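Local coordinates for suppressor of fused family protein (Neisseria gonorrhoeae, PDB 3K5J), which is of unknown function but resembles the N-terminal domain of human Suppressor of fused, and probably acts in protein binding, at residues A[10-15]-A[127-132]; A[121-126]-A[137-142]; A[33-38]-A[57-62]. One frame throughout, in Å; residues are numbered along the deposited sequence. Where two conformers were deposited one is given.

Interaction 1 of 3, residues A[10-15]-A[127-132]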
loop_
_atom_site.group_PDB
_atom_site.type_symbol
_atom_site.label_atom_id
_atom_site.label_comp_id
_atom_site.label_asym_id
_atom_site.label_seq_id
_atom_site.Cartn_x
_atom_site.Cartn_y
_atom_site.Cartn_z
ATOM N N SER A 10 -13.938 10.595 -0.213
ATOM C CA SER A 10 -14.801 10.841 -1.390
ATOM C C SER A 10 -14.204 10.268 -2.656
ATOM O O SER A 10 -14.904 9.719 -3.484
ATOM C CB SER A 10 -15.016 12.335 -1.554
ATOM O OG SER A 10 -15.866 12.805 -0.531
ATOM N N HIS A 11 -12.883 10.402 -2.797
ATOM C CA HIS A 11 -12.151 9.853 -3.928
ATOM C C HIS A 11 -12.309 8.327 -3.976
ATOM O O HIS A 11 -12.629 7.735 -5.014
ATOM C CB HIS A 11 -10.677 10.263 -3.835
ATOM C CG HIS A 11 -9.826 9.709 -4.928
ATOM N ND1 HIS A 11 -9.968 10.067 -6.252
ATOM C CD2 HIS A 11 -8.802 8.819 -4.873
ATOM C CE1 HIS A 11 -9.052 9.426 -6.963
ATOM N NE2 HIS A 11 -8.338 8.662 -6.153
ATOM N N LEU A 12 -12.134 7.685 -2.831
ATOM C CA LEU A 12 -12.265 6.238 -2.768
ATOM C C LEU A 12 -13.706 5.783 -2.993
ATOM O O LEU A 12 -13.953 4.800 -3.668
ATOM C CB LEU A 12 -11.743 5.690 -1.432
ATOM C CG LEU A 12 -10.320 6.037 -1.027
ATOM C CD1 LEU A 12 -9.990 5.522 0.372
ATOM C CD2 LEU A 12 -9.327 5.561 -2.097
ATOM N N GLN A 13 -14.651 6.526 -2.413
ATOM C CA GLN A 13 -16.067 6.173 -2.527
ATOM C C GLN A 13 -16.565 6.301 -3.981
ATOM O O GLN A 13 -17.412 5.496 -4.440
ATOM C CB GLN A 13 -16.918 7.005 -1.571
ATOM C CG GLN A 13 -18.311 6.512 -1.421
ATOM C CD GLN A 13 -18.411 5.114 -0.798
ATOM O OE1 GLN A 13 -18.413 5.006 0.439
ATOM N NE2 GLN A 13 -18.515 4.031 -1.633
ATOM N N LYS A 14 -16.051 7.299 -4.693
ATOM C CA LYS A 14 -16.349 7.524 -6.124
ATOM C C LYS A 14 -15.814 6.387 -6.982
ATOM O O LYS A 14 -16.465 5.946 -7.948
ATOM C CB LYS A 14 -15.747 8.858 -6.585
ATOM C CG LYS A 14 -15.902 9.176 -8.071
ATOM C CD LYS A 14 -15.037 10.339 -8.488
ATOM C CE LYS A 14 -14.766 10.290 -9.976
ATOM N NZ LYS A 14 -16.038 10.300 -10.735
ATOM N N PHE A 15 -14.616 5.905 -6.645
ATOM C CA PHE A 15 -14.003 4.829 -7.409
ATOM C C PHE A 15 -14.733 3.504 -7.148
ATOM O O PHE A 15 -15.025 2.756 -8.070
ATOM C CB PHE A 15 -12.496 4.735 -7.104
ATOM C CG PHE A 15 -11.817 3.698 -7.939
ATOM C CD1 PHE A 15 -11.638 3.925 -9.271
ATOM C CD2 PHE A 15 -11.451 2.487 -7.429
ATOM C CE1 PHE A 15 -11.114 2.962 -10.068
ATOM C CE2 PHE A 15 -10.904 1.520 -8.243
ATOM C CZ PHE A 15 -10.739 1.791 -9.573
ATOM N N GLN A 127 -5.999 4.906 -13.620
ATOM C CA GLN A 127 -5.802 6.299 -13.409
ATOM C C GLN A 127 -6.896 6.958 -12.592
ATOM O O GLN A 127 -6.630 7.939 -11.892
ATOM C CB GLN A 127 -5.684 7.021 -14.742
ATOM C CG GLN A 127 -5.187 8.470 -14.611
ATOM C CD GLN A 127 -5.183 9.156 -15.931
ATOM O OE1 GLN A 127 -6.248 9.479 -16.473
ATOM N NE2 GLN A 127 -3.993 9.345 -16.489
ATOM N N GLU A 128 -8.121 6.425 -12.646
ATOM C CA GLU A 128 -9.209 7.025 -11.857
ATOM C C GLU A 128 -8.927 6.950 -10.354
ATOM O O GLU A 128 -9.336 7.835 -9.605
ATOM C CB GLU A 128 -10.566 6.356 -12.131
ATOM C CG GLU A 128 -11.769 7.073 -11.477
ATOM C CD GLU A 128 -13.091 6.404 -11.778
ATOM O OE1 GLU A 128 -13.109 5.382 -12.481
ATOM O OE2 GLU A 128 -14.100 6.902 -11.280
ATOM N N LEU A 129 -8.225 5.903 -9.929
ATOM C CA LEU A 129 -7.756 5.814 -8.555
ATOM C C LEU A 129 -6.424 6.565 -8.363
ATOM O O LEU A 129 -6.244 7.249 -7.366
ATOM C CB LEU A 129 -7.620 4.376 -8.106
ATOM C CG LEU A 129 -7.197 4.230 -6.625
ATOM C CD1 LEU A 129 -8.285 4.738 -5.648
ATOM C CD2 LEU A 129 -6.822 2.743 -6.279
ATOM N N GLU A 130 -5.517 6.465 -9.334
ATOM C CA GLU A 130 -4.175 7.034 -9.239
ATOM C C GLU A 130 -4.141 8.510 -8.832
ATOM O O GLU A 130 -3.310 8.880 -8.019
ATOM C CB GLU A 130 -3.445 6.832 -10.575
ATOM C CG GLU A 130 -1.963 7.222 -10.560
ATOM C CD GLU A 130 -1.402 7.430 -11.943
ATOM O OE1 GLU A 130 -2.179 7.421 -12.929
ATOM O OE2 GLU A 130 -0.172 7.560 -12.019
ATOM N N TYR A 131 -4.967 9.346 -9.469
ATOM C CA TYR A 131 -4.944 10.797 -9.230
ATOM C C TYR A 131 -6.202 11.296 -8.599
ATOM O O TYR A 131 -7.304 11.035 -9.077
ATOM C CB TYR A 131 -4.742 11.568 -10.548
ATOM C CG TYR A 131 -3.279 11.693 -10.972
ATOM C CD1 TYR A 131 -2.622 10.718 -11.726
ATOM C CD2 TYR A 131 -2.554 12.829 -10.650
ATOM C CE1 TYR A 131 -1.287 10.872 -12.082
ATOM C CE2 TYR A 131 -1.215 12.967 -10.982
ATOM C CZ TYR A 131 -0.578 11.997 -11.716
ATOM O OH TYR A 131 0.761 12.170 -12.073
HETATM N N MSE A 132 -5.991 12.097 -7.566
HETATM C CA MSE A 132 -6.973 12.999 -6.969
HETATM C C MSE A 132 -6.400 14.400 -6.719
HETATM O O MSE A 132 -5.572 14.552 -5.875
HETATM C CB MSE A 132 -7.261 12.475 -5.567
HETATM C CG MSE A 132 -8.223 13.202 -4.702
HETATM SE SE MSE A 132 -8.125 12.792 -2.854
HETATM C CE MSE A 132 -6.580 13.636 -2.154
HETATM O O HOH W 1 -12.262 8.148 -7.904
HETATM O O HOH W 2 -15.879 5.193 -10.636
HETATM O O HOH W 3 -14.541 2.614 -10.894
#
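His11 NE2 donates to Leu129 O at 2.8 Å, in a bond that is nearly straight (164° at the hydrogen). The contact joins the C-terminal part of helix 2-15 to the point where helix 127-130 runs into the hairpin of strands 131-132 and 135-143. The imidazole spans the gap between them. His11 CB points toward segment 127-132, and CG continues anti to the backbone N (chi1 178°). Leu129 O sits almost exactly in the ring plane, while NE2 is tilted 29° from the plane of that carbonyl. Two more carbonyls come close to CE1, both obliquely: Glu128 O at 3.1 Å from His11 CE1, and Tyr131 O at 3.2 Å from the same atom. The ring meets three carbonyls where helix 127-130 ends and the strand begins. The bond to Leu129 O requires the proton on NE2, and the two carbonyls near CE1 may polarise its C-H.

One face of the ring carries Met132, a selenomethionine. Its CB stands over the centre of the His11 ring, 3.7 Å from the centroid, in a CH-pi contact. His11 also stacks on Phe137 of strand 135-143, so it bridges to the sheet.

Phe15, one helical turn on, works differently. Leu129 CB stands over the centre of its ring, 4.1 Å from the centroid and close to the ring normal. Glu128 takes the ring edge instead, with its carboxylate turned almost perpendicular to the ring. Leu12 CD2 adds an apolar touch to Leu129 CD1 at 3.8 Å. On the exposed side, Lys14 NZ and Glu128 OE2 form a long salt bridge; both residues have two conformers, so this pairing is doubtful. A water donates to His11 O at 2.9 Å and, more weakly, to Glu128 O at 3.4 Å.

Interaction 2 of 3, residues A[121-126]-A[137-142]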
loop_
_atom_site.group_PDB
_atom_site.type_symbol
_atom_site.label_atom_id
_atom_site.label_comp_id
_atom_site.label_asym_id
_atom_site.label_seq_id
_atom_site.Cartn_x
_atom_site.Cartn_y
_atom_site.Cartn_z
ATOM N N LEU A 121 2.823 1.906 -9.326
ATOM C CA LEU A 121 1.615 2.503 -9.861
ATOM C C LEU A 121 0.447 1.534 -9.618
ATOM O O LEU A 121 0.657 0.319 -9.474
ATOM C CB LEU A 121 1.767 2.803 -11.341
ATOM C CG LEU A 121 2.757 3.880 -11.705
ATOM C CD1 LEU A 121 2.999 3.961 -13.210
ATOM C CD2 LEU A 121 2.370 5.264 -11.095
ATOM N N PRO A 122 -0.790 2.053 -9.545
ATOM C CA PRO A 122 -1.938 1.228 -9.067
ATOM C C PRO A 122 -2.537 0.419 -10.225
ATOM O O PRO A 122 -3.691 0.609 -10.609
ATOM C CB PRO A 122 -2.888 2.292 -8.502
ATOM C CG PRO A 122 -2.634 3.495 -9.357
ATOM C CD PRO A 122 -1.124 3.491 -9.530
ATOM N N TYR A 123 -1.755 -0.507 -10.755
ATOM C CA TYR A 123 -2.134 -1.258 -11.948
ATOM C C TYR A 123 -3.493 -1.964 -11.883
ATOM O O TYR A 123 -4.200 -2.005 -12.884
ATOM C CB TYR A 123 -1.030 -2.250 -12.320
ATOM C CG TYR A 123 0.292 -1.600 -12.665
ATOM C CD1 TYR A 123 0.395 -0.731 -13.728
ATOM C CD2 TYR A 123 1.426 -1.803 -11.888
ATOM C CE1 TYR A 123 1.611 -0.144 -14.047
ATOM C CE2 TYR A 123 2.640 -1.229 -12.196
ATOM C CZ TYR A 123 2.741 -0.373 -13.265
ATOM O OH TYR A 123 3.951 0.209 -13.528
ATOM N N PRO A 124 -3.910 -2.487 -10.695
ATOM C CA PRO A 124 -5.227 -3.164 -10.669
ATOM C C PRO A 124 -6.428 -2.264 -10.898
ATOM O O PRO A 124 -7.515 -2.739 -11.269
ATOM C CB PRO A 124 -5.272 -3.790 -9.262
ATOM C CG PRO A 124 -3.813 -3.990 -8.929
ATOM C CD PRO A 124 -3.147 -2.773 -9.462
ATOM N N TYR A 125 -6.222 -0.958 -10.681
ATOM C CA TYR A 125 -7.289 0.013 -10.609
ATOM C C TYR A 125 -7.262 1.145 -11.642
ATOM O O TYR A 125 -8.319 1.622 -12.070
ATOM C CB TYR A 125 -7.365 0.559 -9.185
ATOM C CG TYR A 125 -7.566 -0.524 -8.163
ATOM C CD1 TYR A 125 -8.614 -1.423 -8.305
ATOM C CD2 TYR A 125 -6.721 -0.670 -7.082
ATOM C CE1 TYR A 125 -8.806 -2.461 -7.402
ATOM C CE2 TYR A 125 -6.907 -1.690 -6.160
ATOM C CZ TYR A 125 -7.963 -2.566 -6.292
ATOM O OH TYR A 125 -8.088 -3.595 -5.357
ATOM N N GLY A 126 -6.064 1.554 -12.035
ATOM C CA GLY A 126 -5.928 2.563 -13.089
ATOM C C GLY A 126 -5.971 4.015 -12.631
ATOM O O GLY A 126 -5.997 4.333 -11.435
ATOM N N PHE A 137 -2.149 8.020 -5.602
ATOM C CA PHE A 137 -2.364 6.807 -4.800
ATOM C C PHE A 137 -1.521 5.682 -5.367
ATOM O O PHE A 137 -1.744 5.225 -6.497
ATOM C CB PHE A 137 -3.846 6.426 -4.807
ATOM C CG PHE A 137 -4.664 7.380 -3.959
ATOM C CD1 PHE A 137 -5.024 8.637 -4.430
ATOM C CD2 PHE A 137 -5.035 7.017 -2.684
ATOM C CE1 PHE A 137 -5.635 9.540 -3.612
ATOM C CE2 PHE A 137 -5.699 7.924 -1.861
ATOM C CZ PHE A 137 -6.018 9.173 -2.344
ATOM N N PHE A 138 -0.523 5.292 -4.594
ATOM C CA PHE A 138 0.420 4.255 -4.981
ATOM C C PHE A 138 0.139 2.940 -4.265
ATOM O O PHE A 138 -0.285 2.907 -3.116
ATOM C CB PHE A 138 1.897 4.685 -4.719
ATOM C CG PHE A 138 2.371 5.860 -5.523
ATOM C CD1 PHE A 138 1.787 6.225 -6.717
ATOM C CD2 PHE A 138 3.375 6.647 -5.020
ATOM C CE1 PHE A 138 2.289 7.295 -7.429
ATOM C CE2 PHE A 138 3.849 7.757 -5.729
ATOM C CZ PHE A 138 3.278 8.063 -6.927
ATOM N N TRP A 139 0.448 1.850 -4.963
ATOM C CA TRP A 139 0.218 0.479 -4.514
ATOM C C TRP A 139 1.447 -0.088 -3.821
ATOM O O TRP A 139 2.561 -0.059 -4.352
ATOM C CB TRP A 139 -0.110 -0.346 -5.750
ATOM C CG TRP A 139 -0.370 -1.766 -5.568
ATOM C CD1 TRP A 139 -0.873 -2.374 -4.471
ATOM C CD2 TRP A 139 -0.281 -2.768 -6.575
ATOM N NE1 TRP A 139 -1.077 -3.709 -4.706
ATOM C CE2 TRP A 139 -0.722 -3.977 -5.999
ATOM C CE3 TRP A 139 0.145 -2.779 -7.900
ATOM C CZ2 TRP A 139 -0.781 -5.165 -6.717
ATOM C CZ3 TRP A 139 0.112 -3.956 -8.607
ATOM C CH2 TRP A 139 -0.351 -5.124 -8.020
ATOM N N LEU A 140 1.251 -0.557 -2.598
ATOM C CA LEU A 140 2.251 -1.323 -1.866
ATOM C C LEU A 140 2.132 -2.816 -2.273
ATOM O O LEU A 140 1.322 -3.555 -1.723
ATOM C CB LEU A 140 2.041 -1.127 -0.374
ATOM C CG LEU A 140 2.295 0.273 0.176
ATOM C CD1 LEU A 140 1.854 0.410 1.610
ATOM C CD2 LEU A 140 3.731 0.705 -0.036
ATOM N N LEU A 141 2.948 -3.215 -3.238
ATOM C CA LEU A 141 2.892 -4.551 -3.811
ATOM C C LEU A 141 3.854 -5.467 -3.029
ATOM O O LEU A 141 5.061 -5.204 -3.012
ATOM C CB LEU A 141 3.329 -4.479 -5.277
ATOM C CG LEU A 141 3.655 -5.797 -5.982
ATOM C CD1 LEU A 141 2.458 -6.752 -5.905
ATOM C CD2 LEU A 141 4.084 -5.511 -7.427
ATOM N N PRO A 142 3.354 -6.527 -2.364
ATOM C CA PRO A 142 4.314 -7.411 -1.670
ATOM C C PRO A 142 5.251 -8.125 -2.626
ATOM O O PRO A 142 4.817 -8.619 -3.675
ATOM C CB PRO A 142 3.417 -8.415 -0.933
ATOM C CG PRO A 142 2.039 -7.869 -0.997
ATOM C CD PRO A 142 1.964 -6.967 -2.197
#
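Pro124 lies across one face of the Trp139 indole, in the one CH-pi contact across the segments. Pro124 CD is 3.8 Å from the centroid of the six-membered ring, offset toward its rim and nearest CZ3 and CE3. Pro124 CG continues over the CH2 and CZ2 side of the same ring. Trp139 CB points toward the loop, and CG lies anti to the backbone N, beside the carbonyl carbon (chi1 179°). The opposite indole face carries CB of Leu141, two residues further along the strand.

Other apolar touches are lighter. Tyr123 CD2 meets Trp139 CZ3 at 4.1 Å; here the indole atom lies at the tyrosine ring edge, and the two side chains cross at about a right angle. Leu121 and Phe138 run side by side in the same direction, with CD2 of the leucine 4.2 Å from CE1 of the phenylalanine.

The loop follows strand 116-120, which pairs antiparallel with strand 135-143, and it leads into helix 127-130. Pro122 is the centre of an inverse gamma turn, closed by Tyr123 N to Leu121 O at 2.9 Å. Pro122 O then accepts from both Tyr125 N and Gly126 N, and Gly126 is the N-cap residue of the helix.

Polar atoms meet carbon across the contact. Leu121 O lies in the indole plane, at the ring edge, 3.5 Å from Trp139 CE3. Phe137 O is covered by the Pro122 ring, with CG 3.5 Å away, and this buried oxygen has no hydrogen-bond partner in the model. Tyr170 adds an edge-to-face contact with Trp139 and also touches Pro124.

Interaction 3 of 3, residues A[33-38]-A[57-62]. With SO4 (sulfate ion), chain B.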
loop_
_atom_site.group_PDB
_atom_site.type_symbol
_atom_site.label_atom_id
_atom_site.label_comp_id
_atom_site.label_asym_id
_atom_site.label_seq_id
_atom_site.Cartn_x
_atom_site.Cartn_y
_atom_site.Cartn_z
ATOM N N GLU A 33 1.285 12.342 17.640
ATOM C CA GLU A 33 2.369 13.389 17.586
ATOM C C GLU A 33 2.936 13.601 16.198
ATOM O O GLU A 33 3.163 14.728 15.731
ATOM C CB GLU A 33 3.503 13.081 18.560
ATOM N N GLU A 34 3.090 12.532 15.465
ATOM C CA GLU A 34 3.880 12.574 14.253
ATOM C C GLU A 34 3.095 12.951 13.010
ATOM O O GLU A 34 3.662 13.530 12.073
ATOM C CB GLU A 34 4.597 11.264 14.031
ATOM C CG GLU A 34 5.609 10.971 15.160
ATOM C CD GLU A 34 6.389 9.719 14.890
ATOM O OE1 GLU A 34 6.812 9.492 13.703
ATOM O OE2 GLU A 34 6.674 9.012 15.892
ATOM N N LEU A 35 1.822 12.588 12.970
ATOM C CA LEU A 35 0.995 12.912 11.819
ATOM C C LEU A 35 -0.457 13.027 12.265
ATOM O O LEU A 35 -1.294 12.155 12.015
ATOM C CB LEU A 35 1.177 11.954 10.658
ATOM C CG LEU A 35 0.553 12.301 9.305
ATOM C CD1 LEU A 35 1.064 13.661 8.790
ATOM C CD2 LEU A 35 0.841 11.200 8.275
ATOM N N PRO A 36 -0.762 14.127 12.980
ATOM C CA PRO A 36 -2.080 14.289 13.544
ATOM C C PRO A 36 -3.191 14.098 12.499
ATOM O O PRO A 36 -3.055 14.541 11.363
ATOM C CB PRO A 36 -2.056 15.700 14.088
ATOM C CG PRO A 36 -0.620 15.993 14.342
ATOM C CD PRO A 36 0.120 15.269 13.313
ATOM N N ASP A 37 -4.254 13.442 12.925
ATOM C CA ASP A 37 -5.456 13.178 12.117
ATOM C C ASP A 37 -5.287 12.107 11.037
ATOM O O ASP A 37 -6.236 11.839 10.303
ATOM C CB ASP A 37 -6.053 14.429 11.459
ATOM C CG ASP A 37 -6.307 15.519 12.434
ATOM O OD1 ASP A 37 -6.931 15.230 13.470
ATOM O OD2 ASP A 37 -5.860 16.688 12.153
ATOM N N PHE A 38 -4.142 11.437 10.999
ATOM C CA PHE A 38 -3.943 10.365 10.023
ATOM C C PHE A 38 -5.040 9.331 10.146
ATOM O O PHE A 38 -5.431 8.922 11.246
ATOM C CB PHE A 38 -2.583 9.685 10.255
ATOM C CG PHE A 38 -2.303 8.530 9.326
ATOM C CD1 PHE A 38 -1.930 8.741 8.011
ATOM C CD2 PHE A 38 -2.350 7.231 9.809
ATOM C CE1 PHE A 38 -1.671 7.699 7.181
ATOM C CE2 PHE A 38 -2.038 6.172 8.981
ATOM C CZ PHE A 38 -1.720 6.401 7.654
ATOM N N SER A 57 -4.457 7.898 4.669
ATOM C CA SER A 57 -4.969 9.244 4.470
ATOM C C SER A 57 -4.301 10.228 5.415
ATOM O O SER A 57 -4.533 10.196 6.639
ATOM C CB SER A 57 -6.496 9.264 4.714
ATOM O OG SER A 57 -7.054 10.557 4.448
ATOM N N GLY A 58 -3.462 11.067 4.844
ATOM C CA GLY A 58 -2.801 12.129 5.595
ATOM C C GLY A 58 -1.365 12.347 5.133
ATOM O O GLY A 58 -0.817 13.445 5.233
ATOM N N ILE A 59 -0.736 11.299 4.618
ATOM C CA ILE A 59 0.649 11.369 4.135
ATOM C C ILE A 59 0.724 12.315 2.948
ATOM O O ILE A 59 1.705 13.023 2.760
ATOM C CB ILE A 59 1.195 9.931 3.762
ATOM C CG1 ILE A 59 1.218 9.007 4.996
ATOM C CG2 ILE A 59 2.545 10.054 3.038
ATOM C CD1 ILE A 59 1.422 7.554 4.728
ATOM N N GLY A 60 -0.353 12.360 2.164
ATOM C CA GLY A 60 -0.330 13.136 0.924
ATOM C C GLY A 60 -0.244 14.638 1.114
ATOM O O GLY A 60 0.234 15.334 0.233
ATOM N N GLN A 61 -0.603 15.130 2.284
ATOM C CA GLN A 61 -0.476 16.557 2.550
ATOM C C GLN A 61 0.991 17.010 2.605
ATOM O O GLN A 61 1.260 18.193 2.397
ATOM C CB GLN A 61 -1.221 16.936 3.832
ATOM C CG GLN A 61 -2.707 16.722 3.782
ATOM C CD GLN A 61 -3.427 17.461 4.893
ATOM O OE1 GLN A 61 -3.389 17.069 6.077
ATOM N NE2 GLN A 61 -4.073 18.604 4.515
ATOM N N PHE A 62 1.910 16.100 2.909
ATOM C CA PHE A 62 3.332 16.427 2.967
ATOM C C PHE A 62 4.121 15.806 1.826
ATOM O O PHE A 62 5.050 16.417 1.334
ATOM C CB PHE A 62 3.893 15.990 4.328
ATOM C CG PHE A 62 3.227 16.687 5.490
ATOM C CD1 PHE A 62 3.703 17.915 5.937
ATOM C CD2 PHE A 62 2.076 16.142 6.111
ATOM C CE1 PHE A 62 3.081 18.575 6.991
ATOM C CE2 PHE A 62 1.423 16.826 7.154
ATOM C CZ PHE A 62 1.954 18.038 7.595
HETATM S S SO4 B . -7.071 20.088 6.306
HETATM O O1 SO4 B . -7.748 18.799 6.399
HETATM O O2 SO4 B . -5.644 19.952 6.570
HETATM O O3 SO4 B . -7.308 20.625 4.963
HETATM O O4 SO4 B . -7.641 21.028 7.285
#
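Phe38 brings CD1 and CE1 of its ring up to the backbone of Ser57 and Gly58, and here the contact is tight. Phe38 CD1 lies 3.3 Å from Ser57 O, which comes in obliquely to the ring. Phe38 CA also points its hydrogen at that oxygen, with CA 3.4 Å from Ser57 O. Leu35 CD2 approaches Gly58 C, and Phe38 CD1 approaches Gly58 N. At the Gly58 phi/psi of 143/-28° a CB would be jammed against Ser57 O and run tight against Phe38 CD1.

The residues 35-38 form a type II beta turn that links helix 30-34 to strand 39-43. The facing segment leaves strand 52-57 and enters the short helix 60-63. The two therefore meet at one end of the antiparallel strand pair 39-43 and 52-57.

Ile59 CG1 touches both side chains of the turn, 3.9 Å from Phe38 CE1 and 4.0 Å from Leu35 CD2. Helix 77-91 covers this side, touching Ile59 through Ser89 and Met90, and Phe38 through Ala86.

The solvent side is slighter. The exposed Phe62 ring meets the turn only at Leu35 CD1, 3.6 Å from CE2, as the side chains slide past each other in opposite directions. Gln61 takes no part in the packing; its chain, extended beyond CG, brings NE2 to sulfate O2 at 2.9 Å. The sulfate, probably from the crystallisation liquor, is also held by the backbone N of Gly1 and Tyr4.

Glu66 OE2 accepts from Gly58 N and Gly60 N. Asn5 of helix 2-15 ties both segments, through OD1 to Ser57 OG and ND2 to Asp37 O. Between the two segments themselves, then, attachment rests on van der Waals contact and C-H...O approach, so close fit counts for more than charge.

Overall arrangement
Interactions 1 and 2 adjoin, their centres about 12 Å apart. Both use the region around helix 127-130 and the hairpin it leads into, and Glu130 O with Phe137 N probably makes a hydrogen bond between them. Interaction 2 lies nearest the chain centre and is mainly apolar packing of a loop on a sheet strand. Interaction 1 is further out, at about 15 Å from the chain centre; it combines a polar side-chain bond with waters and charges on its exposed side. Interaction 3 is equally far out, yet mostly buried and with no hydrogen bond or salt bridge between its segments. It touches neither of the others, and it is nested in the loop that interaction 1 closes.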